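Local coordinates for oxysterol-binding protein homolog 1 (Saccharomyces cerevisiae, PDB 5H28) that carries sterols and other lipids between membranes and, through the ankyrin-repeat domain described here, binds NVJ1 for targeting to the nucleus-vacuole junction, at residues Leu7-Ala12 and Leu45-Gln50; Ala55-Ile60 and Gly99-Phe104; Glu81-Gly86 and Leu90-Tyr95. All blocks are in the same frame, centred on the assembly; numbering follows the deposited sequence.

Interaction 1 of 3, residues Leu7-Ala12 and Leu45-Gln50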
loop_
_atom_site.group_PDB
_atom_site.type_symbol
_atom_site.label_atom_id
_atom_site.label_comp_id
_atom_site.label_asym_id
_atom_site.label_seq_id
_atom_site.Cartn_x
_atom_site.Cartn_y
_atom_site.Cartn_z
ATOM N N LEU A 7 -28.971 -11.643 -6.526
ATOM C CA LEU A 7 -30.130 -10.932 -7.054
ATOM C C LEU A 7 -30.781 -10.102 -5.948
ATOM O O LEU A 7 -31.206 -8.968 -6.175
ATOM C CB LEU A 7 -31.142 -11.932 -7.622
ATOM C CG LEU A 7 -32.366 -11.355 -8.339
ATOM C CD1 LEU A 7 -31.921 -10.636 -9.606
ATOM C CD2 LEU A 7 -33.340 -12.478 -8.680
ATOM N N LYS A 8 -30.853 -10.686 -4.756
ATOM C CA LYS A 8 -31.439 -10.034 -3.590
ATOM C C LYS A 8 -30.649 -8.783 -3.219
ATOM O O LYS A 8 -31.217 -7.720 -2.966
ATOM C CB LYS A 8 -31.437 -11.005 -2.403
ATOM C CG LYS A 8 -31.974 -10.429 -1.104
ATOM C CD LYS A 8 -31.636 -11.326 0.085
ATOM C CE LYS A 8 -32.232 -12.715 -0.055
ATOM N NZ LYS A 8 -33.719 -12.682 -0.027
ATOM N N LEU A 9 -29.328 -8.918 -3.186
ATOM C CA LEU A 9 -28.468 -7.800 -2.832
ATOM C C LEU A 9 -28.533 -6.687 -3.869
ATOM O O LEU A 9 -28.640 -5.508 -3.519
ATOM C CB LEU A 9 -27.025 -8.283 -2.664
ATOM C CG LEU A 9 -25.987 -7.208 -2.335
ATOM C CD1 LEU A 9 -26.407 -6.468 -1.078
ATOM C CD2 LEU A 9 -24.616 -7.852 -2.147
ATOM N N LEU A 10 -28.471 -7.055 -5.146
ATOM C CA LEU A 10 -28.534 -6.062 -6.209
ATOM C C LEU A 10 -29.856 -5.298 -6.173
ATOM O O LEU A 10 -29.889 -4.096 -6.432
ATOM C CB LEU A 10 -28.351 -6.734 -7.574
ATOM C CG LEU A 10 -26.906 -7.090 -7.926
ATOM C CD1 LEU A 10 -26.880 -8.040 -9.116
ATOM C CD2 LEU A 10 -26.128 -5.821 -8.230
ATOM N N ASP A 11 -30.940 -5.990 -5.833
ATOM C CA ASP A 11 -32.254 -5.357 -5.778
ATOM C C ASP A 11 -32.277 -4.279 -4.702
ATOM O O ASP A 11 -32.777 -3.173 -4.924
ATOM C CB ASP A 11 -33.331 -6.412 -5.497
ATOM C CG ASP A 11 -34.739 -5.884 -5.717
ATOM O OD1 ASP A 11 -35.021 -5.357 -6.814
ATOM O OD2 ASP A 11 -35.570 -6.004 -4.796
ATOM N N ALA A 12 -31.725 -4.600 -3.537
ATOM C CA ALA A 12 -31.678 -3.649 -2.433
ATOM C C ALA A 12 -30.756 -2.473 -2.768
ATOM O O ALA A 12 -31.066 -1.320 -2.460
ATOM C CB ALA A 12 -31.203 -4.349 -1.161
ATOM N N LEU A 45 -19.330 -4.400 -2.247
ATOM C CA LEU A 45 -18.836 -3.093 -2.658
ATOM C C LEU A 45 -18.732 -3.012 -4.183
ATOM O O LEU A 45 -18.988 -1.958 -4.765
ATOM C CB LEU A 45 -17.487 -2.786 -2.001
ATOM C CG LEU A 45 -16.961 -1.364 -2.224
ATOM C CD1 LEU A 45 -18.013 -0.346 -1.802
ATOM C CD2 LEU A 45 -15.677 -1.171 -1.426
ATOM N N HIS A 46 -18.363 -4.120 -4.827
ATOM C CA HIS A 46 -18.283 -4.144 -6.287
ATOM C C HIS A 46 -19.671 -3.863 -6.850
ATOM O O HIS A 46 -19.844 -3.022 -7.732
ATOM C CB HIS A 46 -17.847 -5.521 -6.803
ATOM C CG HIS A 46 -16.377 -5.780 -6.707
ATOM N ND1 HIS A 46 -15.735 -6.025 -5.511
ATOM C CD2 HIS A 46 -15.427 -5.865 -7.668
ATOM C CE1 HIS A 46 -14.455 -6.251 -5.742
ATOM N NE2 HIS A 46 -14.241 -6.160 -7.043
ATOM N N TYR A 47 -20.661 -4.587 -6.341
ATOM C CA TYR A 47 -22.020 -4.419 -6.825
ATOM C C TYR A 47 -22.580 -3.038 -6.518
ATOM O O TYR A 47 -23.334 -2.484 -7.313
ATOM C CB TYR A 47 -22.931 -5.507 -6.244
ATOM C CG TYR A 47 -22.557 -6.901 -6.703
ATOM C CD1 TYR A 47 -22.314 -7.167 -8.049
ATOM C CD2 TYR A 47 -22.440 -7.950 -5.794
ATOM C CE1 TYR A 47 -21.960 -8.443 -8.481
ATOM C CE2 TYR A 47 -22.085 -9.234 -6.217
ATOM C CZ TYR A 47 -21.847 -9.468 -7.560
ATOM O OH TYR A 47 -21.491 -10.728 -7.991
ATOM N N ALA A 48 -22.208 -2.475 -5.374
ATOM C CA ALA A 48 -22.694 -1.152 -5.012
ATOM C C ALA A 48 -22.123 -0.112 -5.963
ATOM O O ALA A 48 -22.824 0.811 -6.371
ATOM C CB ALA A 48 -22.308 -0.824 -3.583
ATOM N N VAL A 49 -20.848 -0.255 -6.313
ATOM C CA VAL A 49 -20.220 0.683 -7.236
ATOM C C VAL A 49 -20.935 0.640 -8.587
ATOM O O VAL A 49 -21.019 1.647 -9.290
ATOM C CB VAL A 49 -18.720 0.349 -7.434
ATOM C CG1 VAL A 49 -18.153 1.117 -8.624
ATOM C CG2 VAL A 49 -17.952 0.697 -6.176
ATOM N N GLN A 50 -21.475 -0.519 -8.939
ATOM C CA GLN A 50 -22.160 -0.653 -10.213
ATOM C C GLN A 50 -23.587 -0.122 -10.260
ATOM O O GLN A 50 -24.026 0.364 -11.301
ATOM C CB GLN A 50 -22.174 -2.119 -10.656
ATOM C CG GLN A 50 -20.803 -2.696 -10.931
ATOM C CD GLN A 50 -20.870 -4.040 -11.623
ATOM O OE1 GLN A 50 -21.493 -4.979 -11.127
ATOM N NE2 GLN A 50 -20.222 -4.139 -12.778
#
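Tyr47, on the helix that opens the first predicted ankyrin repeat, receives Leu9 and Leu10 of the N-terminal helix 2-15, so that helix 2-15 packs against helix 44-51, which lies in that repeat. The two leucines approach the phenol from the same side of its ring plane, at its two flanks. Leu10 is the closer of the pair: its CD2 methyl lies 3.8 Å from Tyr47 CB and comes obliquely to the base of the ring, 4.0 Å from CG and on the CD1 half. The two side chains run at a slant to each other. Leu9 meets the opposite ortho carbon with the tip of one branch, its CD2 standing 4.2 Å from Tyr47 CD2, again at a slant. The CB of Leu9 points to the facing helix from the outset, whereas Leu10 has to bend across: with CG opposite the carbonyl carbon (chi1 -78°), its isobutyl end swings to the tyrosine. Tyr47 makes the same choice (chi1 -64°), which carries its ring along the neighbouring helix. No hydrogen bond joins the two segments, and the contact is purely apolar. Lys6 and Leu13, before and after the pair on helix 2-15, also touch the Tyr47 side chain, while Ala48 beside it packs on Leu13 and on helix 54-64. The backbones come nearest at the same place as the side chains, with Leu10 CA 6.7 Å from Tyr47 CA.

Interaction 2 of 3, residues Ala55-Ile60 and Gly99-Phe104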
loop_
_atom_site.group_PDB
_atom_site.type_symbol
_atom_site.label_atom_id
_atom_site.label_comp_id
_atom_site.label_asym_id
_atom_site.label_seq_id
_atom_site.Cartn_x
_atom_site.Cartn_y
_atom_site.Cartn_z
ATOM N N ALA A 55 -24.458 7.929 -1.623
ATOM C CA ALA A 55 -24.781 7.855 -0.202
ATOM C C ALA A 55 -24.654 6.432 0.334
ATOM O O ALA A 55 -24.123 6.215 1.425
ATOM C CB ALA A 55 -26.193 8.383 0.043
ATOM N N VAL A 56 -25.137 5.465 -0.441
ATOM C CA VAL A 56 -25.079 4.064 -0.041
ATOM C C VAL A 56 -23.645 3.545 -0.051
ATOM O O VAL A 56 -23.221 2.848 0.871
ATOM C CB VAL A 56 -25.960 3.198 -0.964
ATOM C CG1 VAL A 56 -25.744 1.717 -0.672
ATOM C CG2 VAL A 56 -27.422 3.565 -0.750
ATOM N N ILE A 57 -22.897 3.876 -1.096
ATOM C CA ILE A 57 -21.510 3.446 -1.176
ATOM C C ILE A 57 -20.730 3.982 0.023
ATOM O O ILE A 57 -19.940 3.261 0.643
ATOM C CB ILE A 57 -20.879 3.922 -2.499
ATOM C CG1 ILE A 57 -21.536 3.159 -3.652
ATOM C CG2 ILE A 57 -19.363 3.720 -2.480
ATOM C CD1 ILE A 57 -21.292 3.757 -5.003
ATOM N N LYS A 58 -20.959 5.245 0.365
ATOM C CA LYS A 58 -20.261 5.827 1.497
ATOM C C LYS A 58 -20.600 5.120 2.806
ATOM O O LYS A 58 -19.712 4.845 3.614
ATOM C CB LYS A 58 -20.588 7.309 1.638
ATOM C CG LYS A 58 -19.895 7.921 2.822
ATOM C CD LYS A 58 -20.345 9.322 3.115
ATOM C CE LYS A 58 -19.827 9.756 4.471
ATOM N NZ LYS A 58 -20.374 11.044 4.903
ATOM N N GLU A 59 -21.881 4.840 3.025
ATOM C CA GLU A 59 -22.296 4.167 4.249
ATOM C C GLU A 59 -21.683 2.774 4.354
ATOM O O GLU A 59 -21.275 2.352 5.431
ATOM C CB GLU A 59 -23.820 4.055 4.324
ATOM C CG GLU A 59 -24.563 5.383 4.435
ATOM C CD GLU A 59 -24.163 6.195 5.651
ATOM O OE1 GLU A 59 -23.932 5.606 6.725
ATOM O OE2 GLU A 59 -24.098 7.435 5.531
ATOM N N ILE A 60 -21.624 2.056 3.236
ATOM C CA ILE A 60 -21.044 0.719 3.237
ATOM C C ILE A 60 -19.583 0.783 3.677
ATOM O O ILE A 60 -19.144 0.021 4.536
ATOM C CB ILE A 60 -21.119 0.085 1.828
ATOM C CG1 ILE A 60 -22.565 -0.296 1.506
ATOM C CG2 ILE A 60 -20.217 -1.141 1.751
ATOM C CD1 ILE A 60 -22.763 -0.763 0.075
ATOM N N GLY A 99 -16.662 9.057 -11.419
ATOM C CA GLY A 99 -15.591 9.881 -10.889
ATOM C C GLY A 99 -15.661 10.197 -9.412
ATOM O O GLY A 99 -14.627 10.256 -8.741
ATOM N N ASP A 100 -16.866 10.412 -8.899
ATOM C CA ASP A 100 -17.015 10.715 -7.486
ATOM C C ASP A 100 -16.663 9.514 -6.613
ATOM O O ASP A 100 -16.088 9.674 -5.540
ATOM C CB ASP A 100 -18.430 11.242 -7.191
ATOM C CG ASP A 100 -19.534 10.302 -7.649
ATOM O OD1 ASP A 100 -19.300 9.443 -8.527
ATOM O OD2 ASP A 100 -20.661 10.445 -7.133
ATOM N N ILE A 101 -16.979 8.310 -7.082
ATOM C CA ILE A 101 -16.660 7.101 -6.326
ATOM C C ILE A 101 -15.149 6.888 -6.366
ATOM O O ILE A 101 -14.534 6.492 -5.373
ATOM C CB ILE A 101 -17.342 5.855 -6.925
ATOM C CG1 ILE A 101 -18.858 6.024 -6.914
ATOM C CG2 ILE A 101 -16.954 4.615 -6.135
ATOM C CD1 ILE A 101 -19.568 4.811 -7.451
ATOM N N VAL A 102 -14.555 7.139 -7.529
ATOM C CA VAL A 102 -13.116 7.001 -7.684
ATOM C C VAL A 102 -12.396 7.927 -6.703
ATOM O O VAL A 102 -11.496 7.499 -5.985
ATOM C CB VAL A 102 -12.677 7.350 -9.128
ATOM C CG1 VAL A 102 -11.160 7.430 -9.220
ATOM C CG2 VAL A 102 -13.192 6.295 -10.099
ATOM N N ALA A 103 -12.797 9.195 -6.668
ATOM C CA ALA A 103 -12.165 10.153 -5.773
ATOM C C ALA A 103 -12.348 9.761 -4.311
ATOM O O ALA A 103 -11.417 9.874 -3.509
ATOM C CB ALA A 103 -12.725 11.547 -6.019
ATOM N N PHE A 104 -13.546 9.296 -3.966
ATOM C CA PHE A 104 -13.837 8.882 -2.600
ATOM C C PHE A 104 -12.943 7.715 -2.201
ATOM O O PHE A 104 -12.317 7.732 -1.146
ATOM C CB PHE A 104 -15.309 8.477 -2.473
ATOM C CG PHE A 104 -15.649 7.813 -1.167
ATOM C CD1 PHE A 104 -15.589 8.518 0.031
ATOM C CD2 PHE A 104 -16.032 6.474 -1.137
ATOM C CE1 PHE A 104 -15.905 7.901 1.239
ATOM C CE2 PHE A 104 -16.350 5.848 0.071
ATOM C CZ PHE A 104 -16.287 6.564 1.259
#
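Phe104 and Ile101 of one helix face Ile57 and Lys58 of another, with the phenylalanine ring reaching to the lysine. Its outer carbon CZ lies 4.0 Å from Lys58 CA and 4.2 Å from Lys58 CG, so the ring end rests against the backbone and the first methylenes of the lysine. The approach is oblique to the ring, while the two side chains as wholes cross at about a right angle. Beyond CG the lysine chain runs extended and its end leads away from the contact. On the neighbouring ring carbon, Phe104 CE2 is 4.5 Å from Ile57 CG2, a looser touch. Ile57 and Ile101 also meet, their side chains crossing nearly at right angles; the modelled closeness of their CD1 methyls is doubtful.

Torsions put these groups in place. Phe104 extends away from its own backbone N (chi1 170°), which sends the ring across the gap. Both isoleucines instead place CG1 beside the backbone N, pointing each branch to the other helix. Just before Ile101, the carboxylate of Asp100 folds back to make a weak bond to the Ile101 amide.

The short helical segments run nearly parallel, at 19°, but their axes stay 11.2 Å apart, a spacing bridged by the Phe104 ring and the two isoleucines. They belong to the second helices of the first and second predicted ankyrin repeats. Helix 44-51 reaches in from one side, with Ala48 against Ile57 and Val49 against Ile101; Ala93 of helix 89-95 also touches Ile101, while helix 130-156 covers Val102 and Ala103, and helix 18-28 meets Glu59 and Ile60.

Interaction 3 of 3, residues Glu81-Gly86 and Leu90-Tyr95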
loop_
_atom_site.group_PDB
_atom_site.type_symbol
_atom_site.label_atom_id
_atom_site.label_comp_id
_atom_site.label_asym_id
_atom_site.label_seq_id
_atom_site.Cartn_x
_atom_site.Cartn_y
_atom_site.Cartn_z
ATOM N N GLU A 81 -10.718 -5.662 -2.458
ATOM C CA GLU A 81 -11.162 -7.013 -2.803
ATOM C C GLU A 81 -11.052 -7.234 -4.311
ATOM O O GLU A 81 -11.482 -6.392 -5.092
ATOM C CB GLU A 81 -12.625 -7.188 -2.384
ATOM C CG GLU A 81 -13.258 -8.536 -2.729
ATOM C CD GLU A 81 -12.933 -9.616 -1.717
ATOM O OE1 GLU A 81 -12.737 -9.274 -0.532
ATOM O OE2 GLU A 81 -12.892 -10.807 -2.101
ATOM N N ARG A 82 -10.486 -8.363 -4.725
ATOM C CA ARG A 82 -10.369 -8.659 -6.152
ATOM C C ARG A 82 -11.415 -9.695 -6.552
ATOM O O ARG A 82 -11.569 -10.717 -5.872
ATOM C CB ARG A 82 -8.966 -9.192 -6.481
ATOM C CG ARG A 82 -7.845 -8.182 -6.249
ATOM C CD ARG A 82 -6.456 -8.762 -6.526
ATOM N NE ARG A 82 -6.104 -8.815 -7.947
ATOM C CZ ARG A 82 -5.966 -9.940 -8.643
ATOM N NH1 ARG A 82 -6.159 -11.113 -8.055
ATOM N NH2 ARG A 82 -5.603 -9.896 -9.920
ATOM N N ASP A 83 -12.143 -9.431 -7.638
ATOM C CA ASP A 83 -13.144 -10.380 -8.115
ATOM C C ASP A 83 -12.475 -11.418 -9.018
ATOM O O ASP A 83 -11.246 -11.478 -9.080
ATOM C CB ASP A 83 -14.298 -9.668 -8.847
ATOM C CG ASP A 83 -13.852 -8.879 -10.070
ATOM O OD1 ASP A 83 -12.803 -9.194 -10.666
ATOM O OD2 ASP A 83 -14.589 -7.942 -10.455
ATOM N N SER A 84 -13.268 -12.230 -9.710
ATOM C CA SER A 84 -12.701 -13.268 -10.567
ATOM C C SER A 84 -11.860 -12.749 -11.732
ATOM O O SER A 84 -11.108 -13.513 -12.338
ATOM C CB SER A 84 -13.805 -14.194 -11.088
ATOM O OG SER A 84 -14.723 -13.501 -11.907
ATOM N N ASN A 85 -11.993 -11.464 -12.057
ATOM C CA ASN A 85 -11.204 -10.857 -13.129
ATOM C C ASN A 85 -10.000 -10.140 -12.531
ATOM O O ASN A 85 -9.181 -9.568 -13.253
ATOM C CB ASN A 85 -12.029 -9.831 -13.919
ATOM C CG ASN A 85 -12.859 -10.466 -15.013
ATOM O OD1 ASN A 85 -12.436 -11.436 -15.638
ATOM N ND2 ASN A 85 -14.038 -9.907 -15.265
ATOM N N GLY A 86 -9.904 -10.167 -11.207
ATOM C CA GLY A 86 -8.812 -9.497 -10.532
ATOM C C GLY A 86 -9.134 -8.027 -10.326
ATOM O O GLY A 86 -8.287 -7.266 -9.861
ATOM N N LEU A 90 -12.305 -0.116 -7.227
ATOM C CA LEU A 90 -11.738 1.046 -7.908
ATOM C C LEU A 90 -11.658 0.794 -9.416
ATOM O O LEU A 90 -11.904 1.704 -10.206
ATOM C CB LEU A 90 -10.350 1.366 -7.349
ATOM C CG LEU A 90 -9.677 2.640 -7.869
ATOM C CD1 LEU A 90 -10.475 3.875 -7.460
ATOM C CD2 LEU A 90 -8.260 2.716 -7.314
ATOM N N HIS A 91 -11.315 -0.430 -9.817
ATOM C CA HIS A 91 -11.252 -0.760 -11.243
ATOM C C HIS A 91 -12.637 -0.597 -11.859
ATOM O O HIS A 91 -12.789 -0.045 -12.950
ATOM C CB HIS A 91 -10.837 -2.217 -11.476
ATOM C CG HIS A 91 -9.369 -2.478 -11.344
ATOM N ND1 HIS A 91 -8.769 -2.757 -10.135
ATOM C CD2 HIS A 91 -8.393 -2.575 -12.279
ATOM C CE1 HIS A 91 -7.490 -3.022 -10.332
ATOM N NE2 HIS A 91 -7.236 -2.919 -11.623
ATOM N N ILE A 92 -13.643 -1.104 -11.155
ATOM C CA ILE A 92 -15.015 -1.037 -11.630
ATOM C C ILE A 92 -15.503 0.406 -11.707
ATOM O O ILE A 92 -16.131 0.806 -12.687
ATOM C CB ILE A 92 -15.956 -1.863 -10.708
ATOM C CG1 ILE A 92 -15.470 -3.318 -10.622
ATOM C CG2 ILE A 92 -17.388 -1.796 -11.220
ATOM C CD1 ILE A 92 -15.397 -4.062 -11.943
ATOM N N ALA A 93 -15.209 1.189 -10.676
ATOM C CA ALA A 93 -15.632 2.581 -10.647
ATOM C C ALA A 93 -14.991 3.384 -11.774
ATOM O O ALA A 93 -15.645 4.214 -12.403
ATOM C CB ALA A 93 -15.288 3.200 -9.299
ATOM N N ALA A 94 -13.707 3.142 -12.018
ATOM C CA ALA A 94 -12.985 3.846 -13.070
ATOM C C ALA A 94 -13.551 3.497 -14.441
ATOM O O ALA A 94 -13.802 4.376 -15.264
ATOM C CB ALA A 94 -11.504 3.492 -13.011
ATOM N N TYR A 95 -13.760 2.212 -14.688
ATOM C CA TYR A 95 -14.288 1.800 -15.976
ATOM C C TYR A 95 -15.699 2.328 -16.227
ATOM O O TYR A 95 -16.029 2.721 -17.349
ATOM C CB TYR A 95 -14.301 0.275 -16.093
ATOM C CG TYR A 95 -14.832 -0.186 -17.426
ATOM C CD1 TYR A 95 -14.107 0.033 -18.597
ATOM C CD2 TYR A 95 -16.093 -0.768 -17.530
ATOM C CE1 TYR A 95 -14.628 -0.307 -19.841
ATOM C CE2 TYR A 95 -16.623 -1.115 -18.767
ATOM C CZ TYR A 95 -15.887 -0.878 -19.917
ATOM O OH TYR A 95 -16.421 -1.203 -21.141
#
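The imidazole of His91 and the carbonyl of Gly86 touch at a slant, with Gly86 O 4.3 Å from His91 CE1. A second flat group lies next to the same glycine: the Arg82 guanidinium has Gly86 CA 3.3 Å above its plane, displaced toward the rim, while its NH2 is hydrogen-bonded to Leu116 O. The third, the carboxylate of Asp83, uses OD1 for the turn, while OD2 lies 4.2 Å from Ile92 CD1, the only other link to the helix. OD1 accepts the backbone N of Asn85 at 2.8 Å, from 41° above the carboxylate plane, to form an Asx turn, and the backbone N of Asn87 bonds to it as well. Holding CG beside both the backbone N and the carbonyl carbon (chi1 60°) folds the acid back over this turn. The backbone closes the same loop as a type I beta turn, Gly86 N bonding to Asp83 O at 2.8 Å, and Gly86 takes a positive phi of 84°. His91 is held at both nitrogens, by Thr88 OG1 at ND1 and at NE2 by Leu121 O, in the loop after helix 99-106. Thr88-Pro89-Leu90-His91 is the TPLH signature of the ankyrin repeat, and a tight turn packed beside a helix that starts with it is characteristic of that fold.

In the fold
The three contacts run from helix 2-15 into the second predicted repeat, with neighbouring centres about 14 to 15 Å apart. Interaction 1 is buried and wholly apolar. Interaction 2, also hydrophobic, is only partly buried, with lysine methylenes at its margin. Interaction 3 differs: it touches its helix lightly, and polar bonds within the loop give it shape. Helix 44-51 connects all three, since Ala48 and Val49 pack on Ile57, Val49 also meets Ala93, and His46 lies against Glu81 and Asp83. Helices 89-95 and 99-106 join interactions 2 and 3 through Val102, which rests on Leu90 and Ala93.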